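Local coordinates for protein endonuclease PI-MtuI (Mycobacterium tuberculosis, PDB 2IMZ) that probably excises itself from its host RecA protein by protein splicing, being the splicing domain of an intein whose full-length form is a homing endonuclease, at residues T6-P11 against L159-V164; D21-R26 against R147-E152; P28-A33 against A42-S47; T53-G58 against L141-A146; D91-P96 against S135-V140. The protein carries 1 engineered substitution. All coordinates share one frame; numbering follows the deposited sequence.

How the contacts relate
The five contacts lie in one intein splicing domain of the Hint fold, a mostly beta horseshoe. Its long strand 134-153 pairs with 92-94 in contact 5 and with 54-61 in contact 4, and receives helix 19-24 in contact 2. Contact 3 is the hairpin of 30-34 with 40-52, the latter being a neighbour of 134-153 as well. Contact 1 joins segments near the two ends of the chain and encloses all the others in sequence; its centre is about 5 Å from that of the chain. Contacts 2 and 5, about 24 Å apart between centres, lie on opposite sides of the chain's centre. Contact 1 touches contacts 2, 3 and 5, and its place within the horseshoe is consistent with the two splice junctions being brought near each other.

Contact 1 (T6-P11 against L159-V164); sequences TRIFDP and LVAEGV
R7 and E162 join strand 7-9 to strand 159-161 by a salt bridge and two further hydrogen bonds to the backbone of R7, in a largely buried contact near the middle of the Hint fold of the intein; R7 itself is exposed. E162 stands in the type I' turn from A161 to V164, which links strand 159-161 to 164-166. Its carboxylate takes the guanidinium of R7 side-on: NE of R7 gives a hydrogen bond to OE2 of E162 at 2.8 Å, on the syn lone pair, while NH2 of R7 reaches OE1 of E162 at 2.6 Å. The two planes are 38° apart, yet both oxygens stay near the guanidinium plane. OE2 also accepts the backbone N of R7 from its anti side, so one oxygen holds both the main chain and the side chain of the same residue. In return, N of E162 donates an almost straight bond to O of R7, at 2.8 Å. E162 bends at chi2 (-61°), which turns its CD back toward the first strand.

Below this polar grip the packing is apolar. CG2 of T6 and CD1 of I8 both rest on CB of A161, and CD1 of I8 also meets CD1 of L159 at 3.9 Å. Farther along, where the strands diverge, a water donates to O of F9 and to O of V160. The tightest carbon pair is CD1 of I8 with CB of A161, 3.5 Å apart.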
# COMPACT_ATOMS: atom_id res chain seq x y z
N THR A 6 6.30 -4.19 16.15
CA THR A 6 5.85 -2.85 15.78
C THR A 6 4.60 -2.49 16.56
O THR A 6 3.60 -3.21 16.51
CB THR A 6 5.52 -2.77 14.28
OG1 THR A 6 6.70 -3.04 13.50
CG2 THR A 6 4.99 -1.38 13.93
N ARG A 7 4.64 -1.36 17.26
CA ARG A 7 3.51 -0.93 18.07
C ARG A 7 2.54 -0.03 17.31
O ARG A 7 2.92 1.01 16.77
CB ARG A 7 4.03 -0.22 19.34
CG ARG A 7 4.72 -1.20 20.28
CD ARG A 7 5.65 -0.53 21.28
NE ARG A 7 6.78 0.12 20.62
CZ ARG A 7 7.90 0.49 21.24
NH1 ARG A 7 8.04 0.26 22.54
NH2 ARG A 7 8.88 1.09 20.56
N ILE A 8 1.28 -0.46 17.26
CA ILE A 8 0.22 0.25 16.56
C ILE A 8 -0.78 0.83 17.55
O ILE A 8 -1.39 0.09 18.33
CB ILE A 8 -0.55 -0.68 15.61
CG1 ILE A 8 0.43 -1.42 14.68
CG2 ILE A 8 -1.56 0.12 14.79
CD1 ILE A 8 1.24 -0.51 13.80
N PHE A 9 -0.95 2.15 17.52
CA PHE A 9 -1.86 2.85 18.41
C PHE A 9 -3.30 2.88 17.89
O PHE A 9 -3.54 3.26 16.76
CB PHE A 9 -1.35 4.28 18.61
CG PHE A 9 -2.28 5.18 19.39
CD1 PHE A 9 -2.72 4.81 20.66
CD2 PHE A 9 -2.65 6.42 18.89
CE1 PHE A 9 -3.52 5.68 21.41
CE2 PHE A 9 -3.45 7.29 19.63
CZ PHE A 9 -3.88 6.92 20.90
N ASP A 10 -4.25 2.46 18.74
CA ASP A 10 -5.67 2.48 18.39
C ASP A 10 -6.20 3.72 19.10
O ASP A 10 -6.36 3.72 20.32
CB ASP A 10 -6.38 1.23 18.92
CG ASP A 10 -7.87 1.23 18.59
OD1 ASP A 10 -8.47 2.32 18.58
OD2 ASP A 10 -8.43 0.14 18.35
N PRO A 11 -6.46 4.80 18.35
CA PRO A 11 -6.96 6.06 18.90
C PRO A 11 -8.34 6.02 19.55
O PRO A 11 -8.69 6.91 20.32
CB PRO A 11 -6.92 7.00 17.70
CG PRO A 11 -7.26 6.08 16.58
CD PRO A 11 -6.39 4.88 16.87
N LEU A 159 -1.50 4.37 8.23
CA LEU A 159 -1.64 4.11 9.66
C LEU A 159 -0.40 4.54 10.41
O LEU A 159 0.67 4.70 9.82
CB LEU A 159 -1.87 2.61 9.93
CG LEU A 159 -0.65 1.71 9.77
CD1 LEU A 159 -0.81 0.45 10.62
CD2 LEU A 159 -0.48 1.37 8.30
N VAL A 160 -0.56 4.75 11.71
CA VAL A 160 0.56 5.15 12.54
C VAL A 160 1.14 3.89 13.17
O VAL A 160 0.42 3.11 13.80
CB VAL A 160 0.11 6.14 13.63
CG1 VAL A 160 1.21 6.32 14.67
CG2 VAL A 160 -0.22 7.48 12.99
N ALA A 161 2.44 3.70 12.97
CA ALA A 161 3.17 2.57 13.52
C ALA A 161 4.39 3.18 14.21
O ALA A 161 5.11 3.97 13.59
CB ALA A 161 3.62 1.63 12.40
N GLU A 162 4.60 2.83 15.48
CA GLU A 162 5.70 3.39 16.26
C GLU A 162 5.62 4.92 16.23
O GLU A 162 6.64 5.61 16.25
CB GLU A 162 7.06 2.93 15.72
CG GLU A 162 7.38 1.46 15.97
CD GLU A 162 7.44 1.12 17.45
OE1 GLU A 162 7.99 1.94 18.22
OE2 GLU A 162 6.95 0.04 17.85
N GLY A 163 4.39 5.42 16.19
CA GLY A 163 4.16 6.86 16.18
C GLY A 163 4.40 7.59 14.87
O GLY A 163 4.20 8.80 14.80
N VAL A 164 4.79 6.85 13.83
CA VAL A 164 5.09 7.43 12.52
C VAL A 164 4.03 7.04 11.49
O VAL A 164 3.56 5.91 11.49
CB VAL A 164 6.46 6.91 12.01
CG1 VAL A 164 6.79 7.52 10.65
CG2 VAL A 164 7.55 7.24 13.01
O HOH W 1 -2.20 3.84 14.48

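Contact 2 (D21-R26 against R147-E152); sequences DVVDGR and RTFDLE. With ZN (zinc ion), chain C.
V22 and V23 on helix 19-24 present their methyl groups to F149 and L151, alternate residues that point to the same side of the long strand 134-153, a helix-on-sheet contact within the Hint fold of the intein. V23 lies between the two larger side chains. Its CB and CG1 meet the F149 ring at CD2, obliquely, with CB of V23 3.9 Å from CD2 of F149. Its other methyl, CG2, touches CB of F149 and reaches CD2 of L151 at 3.8 Å. CD2 of L151 thus receives two valines: CG1 of V22 also comes to 3.8 Å from it, the V22 and L151 side chains crossing at about a right angle. The first torsion of V23 (171°) sets CG1 anti to the backbone N, beside CD2 of F149, while CG2 touches both F149 and L151.

No hydrogen bond crosses the contact. On the F149 side the guanidinium of R147 lies with one face toward CZ of F149, and its NH2 forms a salt bridge with E4. OD2 of D24 is an opposite charge 4.5 Å from NH2 of R147, beyond a salt bridge. The helix closes in a Schellman motif, R26 having positive phi.

The opposite side of the strand carries D150 and E152, both in salt bridges with K74 of the second subunit. E152 shares a zinc ion with H157 and with H167 of the second subunit, and its OE1 lies 2.2 Å from the metal.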
# COMPACT_ATOMS: atom_id res chain seq x y z
N ASP A 21 0.27 -9.56 16.97
CA ASP A 21 -0.92 -9.97 17.70
C ASP A 21 -2.16 -9.57 16.93
O ASP A 21 -3.17 -10.28 16.91
CB ASP A 21 -0.96 -9.34 19.10
CG ASP A 21 0.21 -9.77 19.96
OD1 ASP A 21 0.75 -10.87 19.74
OD2 ASP A 21 0.58 -9.00 20.87
N VAL A 22 -2.09 -8.41 16.28
CA VAL A 22 -3.21 -7.92 15.49
C VAL A 22 -3.44 -8.86 14.31
O VAL A 22 -4.58 -9.20 13.99
CB VAL A 22 -2.93 -6.50 14.96
CG1 VAL A 22 -4.08 -6.02 14.09
CG2 VAL A 22 -2.75 -5.55 16.13
N VAL A 23 -2.36 -9.29 13.66
CA VAL A 23 -2.48 -10.19 12.52
C VAL A 23 -2.86 -11.62 12.93
O VAL A 23 -3.74 -12.22 12.30
CB VAL A 23 -1.16 -10.23 11.70
CG1 VAL A 23 -1.22 -11.33 10.65
CG2 VAL A 23 -0.94 -8.88 11.02
N ASP A 24 -2.22 -12.15 13.96
CA ASP A 24 -2.52 -13.51 14.41
C ASP A 24 -3.97 -13.65 14.85
O ASP A 24 -4.58 -14.72 14.68
CB ASP A 24 -1.60 -13.93 15.56
CG ASP A 24 -0.14 -13.99 15.16
OD1 ASP A 24 0.16 -14.30 13.99
OD2 ASP A 24 0.73 -13.74 16.03
N GLY A 25 -4.53 -12.59 15.42
CA GLY A 25 -5.91 -12.65 15.87
C GLY A 25 -6.89 -11.95 14.94
O GLY A 25 -8.08 -11.88 15.24
N ARG A 26 -6.40 -11.43 13.82
CA ARG A 26 -7.23 -10.72 12.86
C ARG A 26 -8.13 -9.74 13.62
O ARG A 26 -9.34 -9.69 13.42
CB ARG A 26 -8.08 -11.71 12.05
CG ARG A 26 -7.22 -12.71 11.29
CD ARG A 26 -8.02 -13.54 10.29
NE ARG A 26 -7.13 -14.44 9.55
CZ ARG A 26 -7.51 -15.18 8.52
NH1 ARG A 26 -8.77 -15.14 8.10
NH2 ARG A 26 -6.63 -15.97 7.92
N ARG A 147 10.39 -11.50 11.50
CA ARG A 147 9.10 -11.85 10.92
C ARG A 147 8.46 -10.50 10.64
O ARG A 147 8.61 -9.57 11.44
CB ARG A 147 8.24 -12.62 11.92
CG ARG A 147 8.80 -13.96 12.34
CD ARG A 147 7.69 -14.83 12.90
NE ARG A 147 6.99 -14.18 14.00
CZ ARG A 147 5.80 -14.56 14.45
NH1 ARG A 147 5.17 -15.58 13.89
NH2 ARG A 147 5.23 -13.92 15.46
N THR A 148 7.75 -10.39 9.52
CA THR A 148 7.12 -9.13 9.16
C THR A 148 5.63 -9.28 8.90
O THR A 148 5.14 -10.38 8.65
CB THR A 148 7.82 -8.51 7.93
OG1 THR A 148 7.69 -9.39 6.81
CG2 THR A 148 9.29 -8.28 8.23
N PHE A 149 4.93 -8.15 8.97
CA PHE A 149 3.49 -8.14 8.79
C PHE A 149 3.01 -6.88 8.09
O PHE A 149 3.76 -5.92 7.91
CB PHE A 149 2.80 -8.23 10.15
CG PHE A 149 3.31 -9.35 11.01
CD1 PHE A 149 4.49 -9.21 11.72
CD2 PHE A 149 2.63 -10.56 11.07
CE1 PHE A 149 5.00 -10.26 12.48
CE2 PHE A 149 3.12 -11.62 11.82
CZ PHE A 149 4.32 -11.47 12.52
N ASP A 150 1.73 -6.88 7.72
CA ASP A 150 1.13 -5.74 7.04
C ASP A 150 -0.36 -5.69 7.41
O ASP A 150 -0.94 -6.70 7.79
CB ASP A 150 1.30 -5.91 5.53
CG ASP A 150 1.24 -4.59 4.78
OD1 ASP A 150 1.91 -3.63 5.21
OD2 ASP A 150 0.53 -4.53 3.75
N LEU A 151 -0.95 -4.50 7.31
CA LEU A 151 -2.36 -4.32 7.63
C LEU A 151 -3.03 -3.44 6.59
O LEU A 151 -2.40 -2.55 6.03
CB LEU A 151 -2.51 -3.64 9.00
CG LEU A 151 -1.94 -4.33 10.24
CD1 LEU A 151 -1.99 -3.37 11.43
CD2 LEU A 151 -2.74 -5.59 10.53
N GLU A 152 -4.31 -3.69 6.32
CA GLU A 152 -5.06 -2.85 5.40
C GLU A 152 -6.02 -2.03 6.24
O GLU A 152 -6.76 -2.58 7.06
CB GLU A 152 -5.86 -3.67 4.38
CG GLU A 152 -5.08 -4.05 3.13
CD GLU A 152 -4.45 -2.84 2.43
OE1 GLU A 152 -5.18 -1.90 2.04
OE2 GLU A 152 -3.22 -2.85 2.28
ZN ZN C . -3.94 -0.22 1.35

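Contact 3 (P28-A33 against A42-S47); sequences PIHVVA and ARPVVS
H30 lies across P44 at a non-hydrogen-bonded pair of two antiparallel strands, 30-34 and 40-52, where the CA atoms of the two residues are 4.2 Å apart. From its CB, 3.9 Å from O of R43, the side chain leads to CG, which the first torsion (-81°) puts anti to the carbonyl carbon and beside the backbone N. CD2 then comes down on the proline, 3.7 Å from N of P44 and 4.0 Å from CD of P44. NE2, at the far end, has CB of P44 as its nearest neighbour. That same CB stands over one face of the imidazole, offset toward the rim, in a CH-pi contact 4.3 Å from the ring centroid.

On the other side of the sheet V31 and V45 meet through CG1 and CG2, crossing at about a right angle, and I29 lies alongside V45, its CG1 3.6 Å from CG2 of V45. A33 rests its CB against CB and CG of R43, whose NE is salt-bridged to E155. Backbone bonds flank H30: V45 N to I29 O, then the reciprocal pair of V31 and R43. Beyond V45, V46 and S47 both face E152 of the neighbouring strand 134-153, a classic beta bulge. The arrangement is a twisted beta hairpin, one of the elements that build the Hint fold of inteins.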
# COMPACT_ATOMS: atom_id res chain seq x y z
N PRO A 28 -9.87 -6.38 14.47
CA PRO A 28 -10.37 -5.21 13.74
C PRO A 28 -10.18 -3.93 14.56
O PRO A 28 -11.13 -3.21 14.85
CB PRO A 28 -11.84 -5.55 13.55
CG PRO A 28 -12.17 -6.22 14.84
CD PRO A 28 -10.99 -7.16 15.03
N ILE A 29 -8.93 -3.68 14.96
CA ILE A 29 -8.63 -2.49 15.74
C ILE A 29 -8.75 -1.26 14.85
O ILE A 29 -8.86 -1.38 13.63
CB ILE A 29 -7.17 -2.51 16.28
CG1 ILE A 29 -6.18 -2.45 15.11
CG2 ILE A 29 -6.94 -3.76 17.12
CD1 ILE A 29 -4.75 -2.16 15.54
N HIS A 30 -8.76 -0.08 15.47
CA HIS A 30 -8.79 1.16 14.72
C HIS A 30 -7.36 1.68 14.79
O HIS A 30 -6.61 1.33 15.70
CB HIS A 30 -9.72 2.20 15.36
CG HIS A 30 -11.16 2.00 15.01
ND1 HIS A 30 -11.98 1.12 15.68
CD2 HIS A 30 -11.92 2.55 14.03
CE1 HIS A 30 -13.18 1.14 15.13
NE2 HIS A 30 -13.17 1.99 14.13
N VAL A 31 -6.98 2.50 13.82
CA VAL A 31 -5.64 3.08 13.78
C VAL A 31 -5.78 4.55 13.49
O VAL A 31 -6.86 5.04 13.14
CB VAL A 31 -4.77 2.46 12.66
CG1 VAL A 31 -4.67 0.96 12.83
CG2 VAL A 31 -5.35 2.82 11.29
N VAL A 32 -4.67 5.28 13.65
CA VAL A 32 -4.65 6.69 13.31
C VAL A 32 -4.26 6.68 11.84
O VAL A 32 -3.17 6.21 11.49
CB VAL A 32 -3.58 7.46 14.10
CG1 VAL A 32 -3.51 8.91 13.59
CG2 VAL A 32 -3.89 7.43 15.58
N ALA A 33 -5.15 7.16 10.98
CA ALA A 33 -4.88 7.19 9.55
C ALA A 33 -4.85 8.62 9.04
O ALA A 33 -5.65 9.46 9.46
CB ALA A 33 -5.94 6.39 8.80
N ALA A 42 -9.79 8.15 12.61
CA ALA A 42 -9.78 6.79 13.13
C ALA A 42 -10.37 5.91 12.03
O ALA A 42 -11.48 6.15 11.56
CB ALA A 42 -10.62 6.69 14.39
N ARG A 43 -9.62 4.90 11.61
CA ARG A 43 -10.10 3.99 10.57
C ARG A 43 -9.81 2.56 11.00
O ARG A 43 -8.78 2.27 11.61
CB ARG A 43 -9.42 4.31 9.23
CG ARG A 43 -9.94 5.59 8.56
CD ARG A 43 -11.40 5.42 8.10
NE ARG A 43 -11.92 6.58 7.38
CZ ARG A 43 -12.39 7.68 7.96
NH1 ARG A 43 -12.42 7.79 9.28
NH2 ARG A 43 -12.86 8.68 7.22
N PRO A 44 -10.74 1.64 10.69
CA PRO A 44 -10.59 0.23 11.05
C PRO A 44 -9.71 -0.61 10.13
O PRO A 44 -9.63 -0.37 8.93
CB PRO A 44 -12.03 -0.27 11.06
CG PRO A 44 -12.62 0.48 9.92
CD PRO A 44 -12.07 1.89 10.12
N VAL A 45 -9.03 -1.59 10.72
CA VAL A 45 -8.20 -2.52 9.97
C VAL A 45 -9.18 -3.51 9.36
O VAL A 45 -10.06 -4.02 10.06
CB VAL A 45 -7.21 -3.26 10.89
CG1 VAL A 45 -6.47 -4.34 10.12
CG2 VAL A 45 -6.22 -2.26 11.48
N VAL A 46 -9.05 -3.77 8.06
CA VAL A 46 -9.96 -4.69 7.37
C VAL A 46 -9.29 -5.92 6.78
O VAL A 46 -9.97 -6.87 6.37
CB VAL A 46 -10.73 -3.94 6.27
CG1 VAL A 46 -11.66 -2.91 6.90
CG2 VAL A 46 -9.76 -3.25 5.31
N SER A 47 -7.96 -5.92 6.72
CA SER A 47 -7.20 -7.05 6.20
C SER A 47 -5.93 -7.24 7.02
O SER A 47 -5.37 -6.26 7.53
CB SER A 47 -6.82 -6.84 4.73
OG SER A 47 -7.97 -6.70 3.91

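Contact 4 (T53-G58 against L141-A146); sequences TRDVIG and LPTRRA
Strands 54-61 and 134-153 pair antiparallel in the curved sheet of the intein fold, and D55 and R145 bridge them on one side. NH1 of R145 gives OD1 of D55 a nearly straight hydrogen bond of 2.9 Å, part of a salt bridge. The oxygen lies in the guanidinium plane, but the donor stands well above the carboxylate plane, 63° out of it, and the two planes are 67° apart. R145 bends at chi2 and chi3, and one face of its guanidinium lies toward the backbone of T53 and R54; CG2 of T53 is 3.6 Å from NH2 of R145. A water donates to OD1 of D55 and is also hydrogen-bonded to OG1 of T143.

On the other side V56 packs against A146 and the aliphatic part of R144. CG2 of V56 touches CB of A146 at 3.9 Å and CG of R144 at the same distance, and it lies over one face of the R144 guanidinium, which makes a cation-pi contact with W68.

R54 with A146 and V56 with R144 form reciprocal backbone pairs. After V56 the register slips by one residue, so G58 pairs with L141: N of L141 reaches O of G58 at 2.7 Å, while the return bond is longer. This shift is a beta bulge in an antiparallel pair.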
# COMPACT_ATOMS: atom_id res chain seq x y z
N THR A 53 9.44 -14.00 7.14
CA THR A 53 10.69 -13.39 7.55
C THR A 53 11.36 -12.64 6.41
O THR A 53 11.54 -13.18 5.31
CB THR A 53 11.67 -14.44 8.10
OG1 THR A 53 11.09 -15.08 9.24
CG2 THR A 53 12.98 -13.79 8.52
N ARG A 54 11.74 -11.40 6.67
CA ARG A 54 12.38 -10.55 5.68
C ARG A 54 13.44 -9.68 6.34
O ARG A 54 13.54 -9.63 7.57
CB ARG A 54 11.35 -9.65 5.00
CG ARG A 54 10.15 -10.38 4.45
CD ARG A 54 9.25 -9.45 3.65
NE ARG A 54 8.06 -10.15 3.17
CZ ARG A 54 7.37 -9.79 2.09
NH1 ARG A 54 7.74 -8.74 1.37
NH2 ARG A 54 6.29 -10.48 1.73
N ASP A 55 14.24 -9.00 5.53
CA ASP A 55 15.27 -8.11 6.05
C ASP A 55 14.60 -6.79 6.40
O ASP A 55 13.85 -6.24 5.60
CB ASP A 55 16.36 -7.85 5.01
CG ASP A 55 17.10 -9.10 4.59
OD1 ASP A 55 17.49 -9.88 5.48
OD2 ASP A 55 17.29 -9.30 3.37
N VAL A 56 14.87 -6.29 7.60
CA VAL A 56 14.29 -5.03 8.03
C VAL A 56 15.38 -4.12 8.59
O VAL A 56 16.35 -4.60 9.17
CB VAL A 56 13.24 -5.22 9.14
CG1 VAL A 56 12.03 -5.95 8.59
CG2 VAL A 56 13.84 -5.99 10.31
N ILE A 57 15.21 -2.82 8.40
CA ILE A 57 16.15 -1.85 8.92
C ILE A 57 15.43 -1.08 10.02
O ILE A 57 14.20 -1.17 10.13
CB ILE A 57 16.69 -0.90 7.82
CG1 ILE A 57 15.54 -0.23 7.05
CG2 ILE A 57 17.58 -1.68 6.87
CD1 ILE A 57 14.95 0.98 7.76
N GLY A 58 16.17 -0.34 10.83
CA GLY A 58 15.55 0.39 11.92
C GLY A 58 15.76 1.89 11.91
O GLY A 58 16.82 2.39 11.56
N LEU A 141 19.44 2.08 12.11
CA LEU A 141 20.00 0.82 12.58
C LEU A 141 20.21 -0.19 11.45
O LEU A 141 19.43 -0.23 10.49
CB LEU A 141 19.10 0.20 13.65
CG LEU A 141 18.91 0.94 14.98
CD1 LEU A 141 20.26 1.17 15.63
CD2 LEU A 141 18.19 2.26 14.75
N PRO A 142 21.26 -1.02 11.56
CA PRO A 142 21.62 -2.05 10.58
C PRO A 142 20.54 -3.09 10.33
O PRO A 142 19.75 -3.42 11.22
CB PRO A 142 22.87 -2.68 11.20
CG PRO A 142 23.45 -1.58 12.01
CD PRO A 142 22.23 -0.99 12.66
N THR A 143 20.51 -3.61 9.11
CA THR A 143 19.54 -4.61 8.72
C THR A 143 19.63 -5.88 9.56
O THR A 143 20.71 -6.27 10.00
CB THR A 143 19.73 -5.00 7.24
OG1 THR A 143 18.77 -5.99 6.87
CG2 THR A 143 21.14 -5.55 7.02
N ARG A 144 18.48 -6.51 9.78
CA ARG A 144 18.41 -7.75 10.54
C ARG A 144 17.21 -8.55 10.04
O ARG A 144 16.33 -8.01 9.36
CB ARG A 144 18.26 -7.47 12.04
CG ARG A 144 16.94 -6.82 12.44
CD ARG A 144 16.91 -6.50 13.93
NE ARG A 144 15.64 -5.92 14.35
CZ ARG A 144 14.54 -6.61 14.60
NH1 ARG A 144 14.54 -7.93 14.49
NH2 ARG A 144 13.42 -5.98 14.95
N ARG A 145 17.18 -9.84 10.36
CA ARG A 145 16.09 -10.71 9.95
C ARG A 145 14.99 -10.70 10.99
O ARG A 145 15.26 -10.81 12.19
CB ARG A 145 16.61 -12.14 9.78
CG ARG A 145 17.75 -12.27 8.79
CD ARG A 145 17.26 -12.09 7.37
NE ARG A 145 16.34 -13.16 6.98
CZ ARG A 145 15.70 -13.21 5.82
NH1 ARG A 145 15.87 -12.25 4.92
NH2 ARG A 145 14.89 -14.23 5.55
N ALA A 146 13.75 -10.57 10.54
CA ALA A 146 12.61 -10.55 11.46
C ALA A 146 11.32 -10.93 10.75
O ALA A 146 11.18 -10.72 9.54
CB ALA A 146 12.47 -9.15 12.06
O HOH W 2 19.04 -8.73 7.30

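Contact 5 (D91-P96 against S135-V140); sequences DRVAQP and SVIREV
V93 and S135 form the hydrogen-bonded pair that joins strand 92-94 to the beginning of the long strand 134-153. Among backbone bonds, N of V93 reaches O of S135 at 2.8 Å, and N of S135 returns to O of V93. A third, from N of I137 to O of D91 at 2.9 Å, lies beyond the R92-V136 pair. Two CA-H...O contacts fill the gaps between them, CA of V136 to O of D91 and CA of R92 to O of S135.

Apolar contacts fall on both sides of this pairing. V93 and I137 lie on one, their side chains crossing at about a right angle, with CG1 of V93 4.1 Å from CD1 of I137. The first torsion of V93 (-63°) turns CG1 anti to the carbonyl carbon, toward that isoleucine. On the other, R92 and V136 form a non-hydrogen-bonded pair, and CG of R92 packs at 3.6 Å on CG1 of V136. The pairing adds a short strand to the Hint fold of the intein, whose A94 also bonds through its backbone to L76 and V165; V164 and V165 of strand 164-166 touch V93 and A94.

Polar ends point to other partners: R92 is salt-bridged to E78, OD2 of D91 accepts from N of R88, and OG of S135 is bonded to R97. The chain of Q95, extended beyond CG, also passes S135, its CB 3.7 Å from OG of S135.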
# COMPACT_ATOMS: atom_id res chain seq x y z
N ASP A 91 16.49 13.34 8.75
CA ASP A 91 15.31 13.47 7.90
C ASP A 91 14.08 13.51 8.79
O ASP A 91 14.06 12.86 9.84
CB ASP A 91 15.20 12.30 6.93
CG ASP A 91 16.22 12.35 5.82
OD1 ASP A 91 16.73 13.46 5.53
OD2 ASP A 91 16.51 11.29 5.23
N ARG A 92 13.06 14.25 8.38
CA ARG A 92 11.84 14.34 9.16
C ARG A 92 10.77 13.40 8.62
O ARG A 92 10.66 13.16 7.41
CB ARG A 92 11.31 15.78 9.16
CG ARG A 92 12.25 16.77 9.87
CD ARG A 92 11.65 18.16 9.97
NE ARG A 92 11.56 18.85 8.69
CZ ARG A 92 12.60 19.27 7.98
NH1 ARG A 92 13.83 19.08 8.43
NH2 ARG A 92 12.41 19.89 6.82
N VAL A 93 10.00 12.83 9.54
CA VAL A 93 8.92 11.92 9.18
C VAL A 93 7.66 12.39 9.89
O VAL A 93 7.73 13.07 10.91
CB VAL A 93 9.22 10.45 9.58
CG1 VAL A 93 10.44 9.95 8.82
CG2 VAL A 93 9.44 10.34 11.08
N ALA A 94 6.50 12.04 9.33
CA ALA A 94 5.23 12.44 9.93
C ALA A 94 4.97 11.70 11.24
O ALA A 94 4.99 10.47 11.27
CB ALA A 94 4.09 12.16 8.94
N GLN A 95 4.75 12.46 12.30
CA GLN A 95 4.49 11.91 13.63
C GLN A 95 3.33 12.67 14.27
O GLN A 95 3.51 13.76 14.80
CB GLN A 95 5.73 12.03 14.52
CG GLN A 95 5.49 11.59 15.97
CD GLN A 95 6.68 11.87 16.88
OE1 GLN A 95 7.55 11.02 17.06
NE2 GLN A 95 6.71 13.07 17.45
N PRO A 96 2.12 12.10 14.21
CA PRO A 96 0.93 12.74 14.79
C PRO A 96 1.05 12.95 16.29
O PRO A 96 1.51 12.07 17.02
CB PRO A 96 -0.19 11.78 14.42
CG PRO A 96 0.28 11.22 13.11
CD PRO A 96 1.73 10.93 13.40
N SER A 135 8.82 14.82 12.99
CA SER A 135 9.90 14.54 13.93
C SER A 135 11.08 13.99 13.16
O SER A 135 10.91 13.31 12.14
CB SER A 135 9.44 13.53 14.98
OG SER A 135 8.46 14.10 15.82
N VAL A 136 12.29 14.27 13.64
CA VAL A 136 13.49 13.81 12.98
C VAL A 136 13.92 12.41 13.37
O VAL A 136 13.60 11.92 14.45
CB VAL A 136 14.68 14.77 13.25
CG1 VAL A 136 14.36 16.15 12.72
CG2 VAL A 136 14.99 14.82 14.74
N ILE A 137 14.64 11.76 12.46
CA ILE A 137 15.19 10.43 12.68
C ILE A 137 16.48 10.65 13.45
O ILE A 137 17.36 11.40 13.01
CB ILE A 137 15.49 9.73 11.34
CG1 ILE A 137 14.18 9.41 10.61
CG2 ILE A 137 16.29 8.46 11.58
CD1 ILE A 137 14.37 8.93 9.19
N ARG A 138 16.60 10.01 14.61
CA ARG A 138 17.79 10.17 15.44
C ARG A 138 18.88 9.16 15.10
O ARG A 138 20.07 9.43 15.31
CB ARG A 138 17.42 10.00 16.93
CG ARG A 138 16.21 10.81 17.39
CD ARG A 138 16.57 12.07 18.18
NE ARG A 138 17.26 13.07 17.38
CZ ARG A 138 17.24 14.38 17.64
NH1 ARG A 138 16.57 14.86 18.67
NH2 ARG A 138 17.91 15.20 16.84
N GLU A 139 18.49 8.01 14.56
CA GLU A 139 19.46 6.97 14.25
C GLU A 139 18.94 5.93 13.27
O GLU A 139 17.77 5.56 13.30
CB GLU A 139 19.89 6.30 15.56
CG GLU A 139 20.82 5.11 15.41
CD GLU A 139 21.10 4.42 16.74
OE1 GLU A 139 20.52 4.84 17.77
OE2 GLU A 139 21.89 3.46 16.75
N VAL A 140 19.83 5.46 12.39
CA VAL A 140 19.49 4.42 11.43
C VAL A 140 20.21 3.15 11.88
O VAL A 140 21.43 3.14 12.04
CB VAL A 140 19.94 4.79 10.00
CG1 VAL A 140 19.68 3.62 9.05
CG2 VAL A 140 19.21 6.03 9.53